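Local coordinates for protein glutathione transferase (Phanerochaete chrysosporium, PDB 5O00) that probably catalyses the conjugation of glutathione to electrophilic compounds, as other glutathione transferases do, and here holds oxidized glutathione disulfide, at residues 9-14 with 34-39; 15-20 with 174-179. All coordinates share one frame; numbering follows the deposited sequence.

Contact 1 of 2, residues 9-14 with 34-39. With GDS (oxidized glutathione disulfide), chain B; NIN (dinitrophenylene), chain C; SO4 (sulfate ion), chain E.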
# COMPACT_ATOMS: atom_id res chain seq x y z
N LEU A 9 -9.60 3.46 -18.69
CA LEU A 9 -8.42 3.23 -17.87
C LEU A 9 -7.39 4.28 -18.25
O LEU A 9 -6.89 4.28 -19.38
CB LEU A 9 -7.88 1.82 -18.08
CG LEU A 9 -6.56 1.51 -17.35
CD1 LEU A 9 -6.74 1.62 -15.84
CD2 LEU A 9 -6.02 0.14 -17.74
N PHE A 10 -7.11 5.19 -17.33
CA PHE A 10 -5.96 6.08 -17.50
C PHE A 10 -4.71 5.28 -17.14
O PHE A 10 -4.57 4.81 -16.01
CB PHE A 10 -6.12 7.34 -16.65
CG PHE A 10 -7.31 8.17 -17.04
CD1 PHE A 10 -7.24 9.06 -18.10
CD2 PHE A 10 -8.51 8.05 -16.35
CE1 PHE A 10 -8.35 9.82 -18.46
CE2 PHE A 10 -9.61 8.80 -16.71
CZ PHE A 10 -9.53 9.69 -17.76
N ASN A 11 -3.84 5.09 -18.12
CA ASN A 11 -2.72 4.17 -18.05
C ASN A 11 -1.45 4.89 -18.50
O ASN A 11 -1.48 6.08 -18.83
CB ASN A 11 -2.99 2.93 -18.93
CG ASN A 11 -2.21 1.70 -18.50
OD1 ASN A 11 -1.43 1.74 -17.55
ND2 ASN A 11 -2.44 0.59 -19.19
N HIS A 12 -0.34 4.16 -18.53
CA HIS A 12 0.91 4.69 -19.06
C HIS A 12 1.71 3.55 -19.66
O HIS A 12 1.68 2.42 -19.17
CB HIS A 12 1.75 5.40 -17.99
CG HIS A 12 2.92 6.15 -18.55
ND1 HIS A 12 4.21 5.68 -18.46
CD2 HIS A 12 2.98 7.32 -19.22
CE1 HIS A 12 5.03 6.55 -19.04
NE2 HIS A 12 4.31 7.55 -19.51
N GLN A 13 2.43 3.86 -20.74
CA GLN A 13 3.13 2.83 -21.50
C GLN A 13 4.26 2.20 -20.67
O GLN A 13 4.45 0.98 -20.70
CB GLN A 13 3.70 3.41 -22.79
CG GLN A 13 2.66 3.93 -23.78
CD GLN A 13 2.27 5.38 -23.53
OE1 GLN A 13 2.43 5.90 -22.42
NE2 GLN A 13 1.75 6.04 -24.56
N VAL A 14 5.01 3.02 -19.94
CA VAL A 14 6.20 2.54 -19.23
C VAL A 14 5.86 2.13 -17.81
O VAL A 14 6.27 1.06 -17.35
CB VAL A 14 7.30 3.63 -19.23
CG1 VAL A 14 8.56 3.10 -18.55
CG2 VAL A 14 7.60 4.10 -20.65
N THR A 34 -8.35 2.71 -23.26
CA THR A 34 -7.14 3.09 -22.56
C THR A 34 -6.77 4.50 -22.99
O THR A 34 -6.70 4.79 -24.19
CB THR A 34 -6.01 2.11 -22.85
OG1 THR A 34 -6.42 0.79 -22.49
CG2 THR A 34 -4.75 2.47 -22.07
N VAL A 35 -6.59 5.38 -22.01
CA VAL A 35 -6.05 6.71 -22.23
C VAL A 35 -4.66 6.72 -21.61
O VAL A 35 -4.52 6.61 -20.38
CB VAL A 35 -6.94 7.81 -21.63
CG1 VAL A 35 -6.28 9.18 -21.76
CG2 VAL A 35 -8.30 7.80 -22.30
N TYR A 36 -3.63 6.82 -22.44
CA TYR A 36 -2.28 6.95 -21.93
C TYR A 36 -2.04 8.41 -21.56
O TYR A 36 -2.12 9.30 -22.41
CB TYR A 36 -1.26 6.47 -22.97
CG TYR A 36 -1.36 5.00 -23.28
CD1 TYR A 36 -1.08 4.04 -22.31
CD2 TYR A 36 -1.73 4.56 -24.54
CE1 TYR A 36 -1.17 2.69 -22.60
CE2 TYR A 36 -1.83 3.21 -24.84
CZ TYR A 36 -1.55 2.28 -23.86
OH TYR A 36 -1.64 0.94 -24.15
N VAL A 37 -1.78 8.64 -20.28
CA VAL A 37 -1.63 9.99 -19.74
C VAL A 37 -0.17 10.39 -19.82
O VAL A 37 0.73 9.62 -19.49
CB VAL A 37 -2.15 10.05 -18.29
CG1 VAL A 37 -1.85 11.40 -17.67
CG2 VAL A 37 -3.64 9.76 -18.25
N ASN A 38 0.06 11.63 -20.26
CA ASN A 38 1.42 12.16 -20.34
C ASN A 38 1.94 12.43 -18.94
O ASN A 38 1.41 13.29 -18.22
CB ASN A 38 1.43 13.42 -21.19
CG ASN A 38 2.80 14.07 -21.26
OD1 ASN A 38 3.43 14.35 -20.24
ND2 ASN A 38 3.27 14.32 -22.48
N LEU A 39 2.99 11.70 -18.55
CA LEU A 39 3.58 11.86 -17.22
C LEU A 39 4.87 12.66 -17.30
O LEU A 39 4.85 13.89 -17.37
CB LEU A 39 3.84 10.49 -16.59
CG LEU A 39 2.62 9.56 -16.45
CD1 LEU A 39 3.03 8.23 -15.82
CD2 LEU A 39 1.52 10.22 -15.63
N1 GDS B . 0.26 3.21 -5.40
CA1 GDS B . -0.08 3.82 -6.67
C1 GDS B . -0.90 2.84 -7.48
OE1 GDS B . -0.62 1.61 -7.44
OE2 GDS B . -1.84 3.26 -8.19
CB1 GDS B . 1.18 4.14 -7.46
CG1 GDS B . 0.78 4.69 -8.83
CD1 GDS B . 2.02 5.22 -9.55
O1 GDS B . 3.09 5.19 -9.02
N2 GDS B . 1.83 5.76 -10.88
CA2 GDS B . 2.93 6.30 -11.65
C2 GDS B . 2.67 7.77 -11.95
O2 GDS B . 1.56 8.14 -12.19
CB2 GDS B . 3.03 5.56 -12.98
SG2 GDS B . 3.73 3.92 -12.69
N3 GDS B . 3.75 8.73 -11.96
CA3 GDS B . 3.49 10.13 -12.25
C3 GDS B . 4.44 11.01 -11.44
OE3 GDS B . 5.21 10.47 -10.60
OE4 GDS B . 4.45 12.26 -11.60
N4 GDS B . 5.52 3.66 -8.07
CA4 GDS B . 5.64 3.07 -6.76
C4 GDS B . 4.54 2.04 -6.57
OE5 GDS B . 3.99 1.90 -5.46
OE6 GDS B . 4.17 1.33 -7.54
C5 GDS B . 6.69 4.11 -8.79
O5 GDS B . 7.77 4.01 -8.31
CA5 GDS B . 6.50 4.72 -10.17
N5 GDS B . 7.60 5.61 -10.44
CB5 GDS B . 6.48 3.60 -11.20
SG5 GDS B . 5.81 4.23 -12.77
CA6 GDS B . 7.84 9.62 -9.25
C6 GDS B . 9.12 9.46 -8.42
OE7 GDS B . 9.87 10.44 -8.21
OE8 GDS B . 9.42 8.33 -7.95
N6 GDS B . 7.31 10.97 -9.08
CB6 GDS B . 8.15 9.38 -10.73
CG6 GDS B . 8.53 7.92 -10.96
CD6 GDS B . 7.35 7.01 -10.68
O6 GDS B . 6.24 7.44 -10.67
C1 NIN C . 11.75 0.75 -13.64
C2 NIN C . 10.47 1.15 -13.98
N2 NIN C . 9.81 2.10 -13.12
O21 NIN C . 10.37 2.38 -11.86
O22 NIN C . 8.82 2.64 -13.46
C3 NIN C . 9.85 0.63 -15.11
C4 NIN C . 10.54 -0.28 -15.89
N4 NIN C . 9.95 -0.86 -17.08
O41 NIN C . 8.70 -0.44 -17.55
O42 NIN C . 10.55 -1.70 -17.65
C5 NIN C . 11.82 -0.68 -15.55
C6 NIN C . 12.43 -0.16 -14.43
S SO4 E . -9.22 1.80 -27.21
O1 SO4 E . -10.65 2.10 -27.04
O2 SO4 E . -8.45 2.47 -26.16
O3 SO4 E . -8.78 2.29 -28.52
O4 SO4 E . -9.01 0.36 -27.12
O HOH W 1 -4.35 -0.51 -21.21
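L9 and N11 are zipped to V35 and V37 by three backbone bonds: V35 N donates to L9 O at 2.9 Å, N11 N to V35 O, and V37 N to N11 O. This is parallel pairing of strands 9-11 and 34-36. On one face, F10 lies beside V35 and its CD1 reaches V37 CG2 at 3.7 Å. On the other, N11 CB rests against T34 CG2, and a water joins N11 ND2 to T34 OG1. Beyond strand 9-11, Q13 bends at chi2 (87°) and sets its CG over the Y36 ring, while the amide, planes 17° apart, lies offset over the CB end, NE2 of Q13 3.4 Å from Y36 CB. T34 CG2 takes the opposite face of that ring. The H12 imidazole is covered on both faces, each contact shifted toward the rim: L39 CD1 over one, 3.6 Å from the centroid, Q13 OE1 over the other, and V37 O meets the edge in plane, 3.2 Å from H12 CD2. G15 N is hydrogen-bonded to H12 ND1, which helps hold the ring's rotation. Further out, F10 stacks on Y52 and meets F49 edge-to-face, while W19 of helix 18-28 packs on N11 and Y36 and its NE1 bonds to H12 O. The two strands and that helix form the opening beta-alpha-beta unit of the thioredoxin-like N-terminal domain of glutathione transferases, with 32-36 at the sheet edge.

Contact 2 of 2, residues 15-20 with 174-179. With GDS (oxidized glutathione disulfide), chain B; NIN (dinitrophenylene), chain C.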
# COMPACT_ATOMS: atom_id res chain seq x y z
N GLY A 15 5.13 2.98 -17.09
CA GLY A 15 4.80 2.74 -15.71
C GLY A 15 4.09 1.42 -15.52
O GLY A 15 3.16 1.09 -16.27
N PRO A 16 4.51 0.62 -14.53
CA PRO A 16 3.87 -0.71 -14.38
C PRO A 16 2.44 -0.67 -13.88
O PRO A 16 1.64 -1.53 -14.28
CB PRO A 16 4.79 -1.41 -13.36
CG PRO A 16 6.08 -0.71 -13.46
CD PRO A 16 5.73 0.72 -13.72
N ASN A 17 2.09 0.27 -13.00
CA ASN A 17 0.98 0.02 -12.08
C ASN A 17 -0.36 -0.08 -12.79
O ASN A 17 -1.23 -0.87 -12.37
CB ASN A 17 0.94 1.11 -11.02
CG ASN A 17 2.03 0.94 -9.99
OD1 ASN A 17 2.14 -0.12 -9.36
ND2 ASN A 17 2.87 1.95 -9.84
N GLY A 18 -0.58 0.70 -13.84
CA GLY A 18 -1.84 0.60 -14.55
C GLY A 18 -2.07 -0.76 -15.18
O GLY A 18 -3.22 -1.13 -15.45
N TRP A 19 -1.01 -1.52 -15.41
CA TRP A 19 -1.15 -2.77 -16.15
C TRP A 19 -1.72 -3.89 -15.31
O TRP A 19 -2.24 -4.87 -15.86
CB TRP A 19 0.21 -3.14 -16.76
CG TRP A 19 0.58 -2.14 -17.79
CD1 TRP A 19 1.42 -1.08 -17.65
CD2 TRP A 19 0.06 -2.07 -19.12
NE1 TRP A 19 1.48 -0.36 -18.82
CE2 TRP A 19 0.65 -0.95 -19.74
CE3 TRP A 19 -0.84 -2.85 -19.86
CZ2 TRP A 19 0.37 -0.59 -21.06
CZ3 TRP A 19 -1.11 -2.49 -21.16
CH2 TRP A 19 -0.51 -1.37 -21.75
N LYS A 20 -1.65 -3.77 -13.98
CA LYS A 20 -2.45 -4.63 -13.11
C LYS A 20 -3.91 -4.59 -13.52
O LYS A 20 -4.58 -5.63 -13.63
CB LYS A 20 -2.34 -4.18 -11.65
CG LYS A 20 -0.97 -4.04 -11.06
CD LYS A 20 -1.10 -3.60 -9.60
CE LYS A 20 0.19 -3.10 -9.02
NZ LYS A 20 -0.07 -2.37 -7.75
N VAL A 174 2.27 -9.25 -10.58
CA VAL A 174 2.89 -9.74 -11.81
C VAL A 174 3.78 -8.67 -12.45
O VAL A 174 4.94 -8.93 -12.78
CB VAL A 174 1.80 -10.24 -12.78
CG1 VAL A 174 2.40 -10.54 -14.16
CG2 VAL A 174 1.12 -11.47 -12.23
N ILE A 175 3.24 -7.47 -12.66
CA ILE A 175 3.93 -6.53 -13.53
C ILE A 175 5.24 -6.07 -12.90
O ILE A 175 6.28 -6.00 -13.57
CB ILE A 175 3.01 -5.34 -13.90
CG1 ILE A 175 3.67 -4.47 -14.98
CG2 ILE A 175 2.64 -4.50 -12.68
CD1 ILE A 175 3.92 -5.18 -16.31
N TRP A 176 5.24 -5.78 -11.59
CA TRP A 176 6.50 -5.40 -10.94
C TRP A 176 7.47 -6.57 -10.85
O TRP A 176 8.69 -6.37 -10.92
CB TRP A 176 6.24 -4.81 -9.56
CG TRP A 176 5.92 -3.33 -9.57
CD1 TRP A 176 4.73 -2.75 -9.23
CD2 TRP A 176 6.81 -2.26 -9.93
NE1 TRP A 176 4.83 -1.38 -9.36
CE2 TRP A 176 6.09 -1.06 -9.79
CE3 TRP A 176 8.13 -2.21 -10.36
CZ2 TRP A 176 6.66 0.18 -10.06
CZ3 TRP A 176 8.70 -0.97 -10.63
CH2 TRP A 176 7.96 0.21 -10.48
N ASN A 177 6.97 -7.80 -10.68
CA ASN A 177 7.87 -8.95 -10.68
C ASN A 177 8.53 -9.14 -12.04
O ASN A 177 9.73 -9.43 -12.11
CB ASN A 177 7.12 -10.21 -10.25
CG ASN A 177 7.01 -10.33 -8.74
OD1 ASN A 177 7.70 -9.64 -8.00
ND2 ASN A 177 6.14 -11.22 -8.28
N ALA A 178 7.78 -8.97 -13.12
CA ALA A 178 8.39 -9.05 -14.45
C ALA A 178 9.44 -7.97 -14.64
O ALA A 178 10.53 -8.22 -15.17
CB ALA A 178 7.31 -8.95 -15.53
N THR A 179 9.13 -6.74 -14.21
CA THR A 179 10.10 -5.66 -14.29
C THR A 179 11.35 -5.98 -13.49
O THR A 179 12.48 -5.69 -13.93
CB THR A 179 9.46 -4.36 -13.78
OG1 THR A 179 8.26 -4.10 -14.51
CG2 THR A 179 10.41 -3.18 -13.94
N1 GDS B . 0.26 3.21 -5.40
CA1 GDS B . -0.08 3.82 -6.67
C1 GDS B . -0.90 2.84 -7.48
OE1 GDS B . -0.62 1.61 -7.44
OE2 GDS B . -1.84 3.26 -8.19
CB1 GDS B . 1.18 4.14 -7.46
CG1 GDS B . 0.78 4.69 -8.83
CD1 GDS B . 2.02 5.22 -9.55
O1 GDS B . 3.09 5.19 -9.02
N2 GDS B . 1.83 5.76 -10.88
CA2 GDS B . 2.93 6.30 -11.65
C2 GDS B . 2.67 7.77 -11.95
O2 GDS B . 1.56 8.14 -12.19
CB2 GDS B . 3.03 5.56 -12.98
SG2 GDS B . 3.73 3.92 -12.69
N3 GDS B . 3.75 8.73 -11.96
CA3 GDS B . 3.49 10.13 -12.25
C3 GDS B . 4.44 11.01 -11.44
OE3 GDS B . 5.21 10.47 -10.60
OE4 GDS B . 4.45 12.26 -11.60
N4 GDS B . 5.52 3.66 -8.07
CA4 GDS B . 5.64 3.07 -6.76
C4 GDS B . 4.54 2.04 -6.57
OE5 GDS B . 3.99 1.90 -5.46
OE6 GDS B . 4.17 1.33 -7.54
C5 GDS B . 6.69 4.11 -8.79
O5 GDS B . 7.77 4.01 -8.31
CA5 GDS B . 6.50 4.72 -10.17
N5 GDS B . 7.60 5.61 -10.44
CB5 GDS B . 6.48 3.60 -11.20
SG5 GDS B . 5.81 4.23 -12.77
CA6 GDS B . 7.84 9.62 -9.25
C6 GDS B . 9.12 9.46 -8.42
OE7 GDS B . 9.87 10.44 -8.21
OE8 GDS B . 9.42 8.33 -7.95
N6 GDS B . 7.31 10.97 -9.08
CB6 GDS B . 8.15 9.38 -10.73
CG6 GDS B . 8.53 7.92 -10.96
CD6 GDS B . 7.35 7.01 -10.68
O6 GDS B . 6.24 7.44 -10.67
C1 NIN C . 11.75 0.75 -13.64
C2 NIN C . 10.47 1.15 -13.98
N2 NIN C . 9.81 2.10 -13.12
O21 NIN C . 10.37 2.38 -11.86
O22 NIN C . 8.82 2.64 -13.46
C3 NIN C . 9.85 0.63 -15.11
C4 NIN C . 10.54 -0.28 -15.89
N4 NIN C . 9.95 -0.86 -17.08
O41 NIN C . 8.70 -0.44 -17.55
O42 NIN C . 10.55 -1.70 -17.65
C5 NIN C . 11.82 -0.68 -15.55
C6 NIN C . 12.43 -0.16 -14.43
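W176 has chi1 at -85°, which sets CG beside its own backbone N and swings the indole out to P16 and N17; N17, with chi1 -75°, brings its amide up to the indole N-H. The contact is part of the interdomain cleft of a glutathione transferase, where the start of helix 18-28 from the thioredoxin-like domain meets helix 174-184 of the all-helical C-terminal domain. P16 is the wedge. Its CG sits over one face of the W176 six-membered ring, 3.5 Å from the centroid, a close CH-pi contact, while its CB meets I175 CG1 at 3.6 Å. I175 brings both CG1 and CG2 down on the turn, with P16 O beside them; W19 CB and K20 CG pack against the same side chain. The polar link is W176 NE1 to N17 OD1, 3.0 Å, bent to 151°, arriving above the plane of the amide carbonyl. Together with the bond from N17 ND2 to OE6 of the glutathione disulfide, on a glycine carboxylate, at 2.7 Å, this sets which way round the amide faces. W176 NE1 makes only a weak bond to the same OE6. K20 NZ is held by a salt bridge to D75 and hydrogen bonds to Q109 and S74, and W19 NE1 bonds to H12 O. Having no side chain, G15 can bring its CA to 3.4 Å from SG2 of the disulfide. The dinitrophenylene group lies further along the same wall. Its O21 is in the plane of the W176 indole, at the edge. T179 OG1 bonds back to I175 O, leaving T179 CG2 against the dinitrophenylene C5 at 3.3 Å.

Overall arrangement
The centres of the two contacts are about 13 Å apart, and their segments alternate along the chain: 9-14, 15-20, 34-39, then 174-179 much later. Contact 1 closes the beta-alpha-beta unit within the N-terminal domain, in a partly buried place toward the sheet edge; contact 2, near the chain centre, ties the start of that unit's helix 18-28 to helix 174-184 of the C-terminal domain. Because 15-20 follows directly on 9-14, the turn leaving strand 7-11 serves both. Each contact touches the disulfide and the dinitrophenylene group, consistent with a ligand cleft built jointly by the two domains, to which the second subunit adds R139 and S111.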